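Local coordinates for putative sugar binding protein (Salmonella enterica subsp. enterica serovar Typhimurium, PDB 3KNZ) that probably binds phosphorylated sugars or related carbohydrate derivatives through its SIS domains, although its exact function is not established, at residues Ala115-Ala120 and Arg140-Ile145. Sequence-based numbering, arbitrary orientation.
Sequences AAMERA and RAADYI
M117 and E118, neighbours on helix 111-122, receive the methyl group of A141 between the bases of their side chains. The setting is the SIS domain, an alpha/beta fold built on a parallel sheet. Helix 111-122 makes the crossover between strands 99-105 and 126-131, and the turn at 140-143 packs against it before the chain enters the edge strand 144-145.

M117, present as selenomethionine, reaches from the helix to the turn. Its CB meets CB of A141 at 3.8 Å, an apolar contact close to the helix backbone. CG and SE then carry the chain past A141 without close contact to the turn, and a bend at the last torsion (chi3 61°) swings CE back to it. CE of M117 lies 3.7 Å from CB of A142. The same CE of M117 is 3.2 Å from the carbonyl O of A141, a close approach but no conventional hydrogen bond. The carbonyl oxygen of this buried alanine has a polar partner in T127 OG1, which hydrogen-bonds to it. A long, unbranched side chain suits this span, and the two alanines suit the other side because their single methyls let the turn come near the helix.

E118 serves the partly exposed margin. Its CG touches CB of A141 at 3.7 Å, so the aliphatic part of the residue joins the apolar packing while an extended chain takes the carboxylate outward toward R140. Beside this contact, D143 ties the turn to the helix end and the neighbouring strand, through a salt bridge to R121 and a hydrogen bond from T127 N.

The attraction between E118 and R140 is loose: their planar groups are turned 71° apart, and OE2 sits over one guanidinium face, toward its rim, 4.1 Å from NH2 with no N-H directed at it.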
loop_
_atom_site.group_PDB
_atom_site.type_symbol
_atom_site.label_atom_id
_atom_site.label_comp_id
_atom_site.label_asym_id
_atom_site.label_seq_id
_atom_site.Cartn_x
_atom_site.Cartn_y
_atom_site.Cartn_z
ATOM N N ALA A 115 4.413 8.472 -16.819
ATOM C CA ALA A 115 5.789 7.979 -16.822
ATOM C C ALA A 115 5.829 6.461 -16.643
ATOM O O ALA A 115 6.629 5.781 -17.272
ATOM C CB ALA A 115 6.596 8.664 -15.734
ATOM N N ALA A 116 4.963 5.927 -15.789
ATOM C CA ALA A 116 4.926 4.486 -15.564
ATOM C C ALA A 116 4.552 3.786 -16.874
ATOM O O ALA A 116 5.201 2.826 -17.283
ATOM C CB ALA A 116 3.951 4.136 -14.448
HETATM N N MSE A 117 3.522 4.293 -17.542
HETATM C CA MSE A 117 3.081 3.725 -18.812
HETATM C C MSE A 117 4.180 3.789 -19.869
HETATM O O MSE A 117 4.394 2.822 -20.605
HETATM C CB MSE A 117 1.835 4.450 -19.307
HETATM C CG MSE A 117 0.635 4.197 -18.431
HETATM SE SE MSE A 117 -0.842 5.362 -18.847
HETATM C CE MSE A 117 -1.165 4.833 -20.701
ATOM N N GLU A 118 4.874 4.919 -19.946
ATOM C CA GLU A 118 5.963 5.057 -20.912
ATOM C C GLU A 118 7.090 4.083 -20.580
ATOM O O GLU A 118 7.731 3.543 -21.481
ATOM C CB GLU A 118 6.465 6.507 -21.002
ATOM C CG GLU A 118 5.514 7.418 -21.771
ATOM C CD GLU A 118 5.858 8.902 -21.665
ATOM O OE1 GLU A 118 6.707 9.278 -20.825
ATOM O OE2 GLU A 118 5.261 9.701 -22.422
ATOM N N ARG A 119 7.320 3.828 -19.297
ATOM C CA ARG A 119 8.363 2.880 -18.927
ATOM C C ARG A 119 7.968 1.461 -19.310
ATOM O O ARG A 119 8.806 0.690 -19.782
ATOM C CB ARG A 119 8.698 2.961 -17.441
ATOM C CG ARG A 119 9.450 4.230 -17.054
ATOM C CD ARG A 119 9.997 4.153 -15.633
ATOM N NE ARG A 119 8.955 3.884 -14.643
ATOM C CZ ARG A 119 8.223 4.818 -14.036
ATOM N NH1 ARG A 119 8.402 6.104 -14.310
ATOM N NH2 ARG A 119 7.300 4.463 -13.149
ATOM N N ALA A 120 6.696 1.125 -19.120
ATOM C CA ALA A 120 6.204 -0.204 -19.458
ATOM C C ALA A 120 6.241 -0.403 -20.967
ATOM O O ALA A 120 6.597 -1.474 -21.466
ATOM C CB ALA A 120 4.787 -0.400 -18.935
ATOM N N ARG A 140 -1.620 9.463 -24.286
ATOM C CA ARG A 140 -0.368 9.578 -25.033
ATOM C C ARG A 140 0.509 8.336 -25.013
ATOM O O ARG A 140 1.293 8.111 -25.928
ATOM C CB ARG A 140 0.490 10.693 -24.444
ATOM C CG ARG A 140 0.087 12.114 -24.783
ATOM C CD ARG A 140 1.297 12.988 -24.509
ATOM N NE ARG A 140 2.454 12.449 -25.232
ATOM C CZ ARG A 140 3.726 12.717 -24.952
ATOM N NH1 ARG A 140 4.046 13.521 -23.946
ATOM N NH2 ARG A 140 4.687 12.159 -25.678
ATOM N N ALA A 141 0.419 7.564 -23.942
ATOM C CA ALA A 141 1.245 6.390 -23.798
ATOM C C ALA A 141 0.383 5.151 -23.766
ATOM O O ALA A 141 0.776 4.135 -23.201
ATOM C CB ALA A 141 2.049 6.496 -22.522
ATOM N N ALA A 142 -0.788 5.229 -24.383
ATOM C CA ALA A 142 -1.731 4.125 -24.354
ATOM C C ALA A 142 -1.903 3.437 -25.702
ATOM O O ALA A 142 -2.224 4.080 -26.699
ATOM C CB ALA A 142 -3.077 4.627 -23.866
ATOM N N ASP A 143 -1.687 2.125 -25.731
ATOM C CA ASP A 143 -1.948 1.340 -26.931
ATOM C C ASP A 143 -3.459 1.224 -27.107
ATOM O O ASP A 143 -3.951 1.030 -28.209
ATOM C CB ASP A 143 -1.370 -0.064 -26.786
ATOM C CG ASP A 143 0.123 -0.062 -26.616
ATOM O OD1 ASP A 143 0.801 0.656 -27.378
ATOM O OD2 ASP A 143 0.615 -0.791 -25.731
ATOM N N TYR A 144 -4.189 1.309 -25.995
ATOM C CA TYR A 144 -5.644 1.198 -26.012
ATOM C C TYR A 144 -6.305 2.188 -25.053
ATOM O O TYR A 144 -6.186 2.059 -23.839
ATOM C CB TYR A 144 -6.058 -0.243 -25.687
ATOM C CG TYR A 144 -5.483 -1.220 -26.681
ATOM C CD1 TYR A 144 -6.128 -1.471 -27.889
ATOM C CD2 TYR A 144 -4.266 -1.853 -26.442
ATOM C CE1 TYR A 144 -5.591 -2.341 -28.816
ATOM C CE2 TYR A 144 -3.719 -2.730 -27.368
ATOM C CZ TYR A 144 -4.388 -2.972 -28.551
ATOM O OH TYR A 144 -3.856 -3.845 -29.476
ATOM N N ILE A 145 -6.987 3.188 -25.607
ATOM C CA ILE A 145 -7.681 4.168 -24.787
ATOM C C ILE A 145 -9.010 3.576 -24.323
ATOM O O ILE A 145 -9.932 3.419 -25.124
ATOM C CB ILE A 145 -7.955 5.481 -25.544
ATOM C CG1 ILE A 145 -6.655 6.177 -25.949
ATOM C CG2 ILE A 145 -8.762 6.432 -24.684
ATOM C CD1 ILE A 145 -5.931 5.536 -27.104
#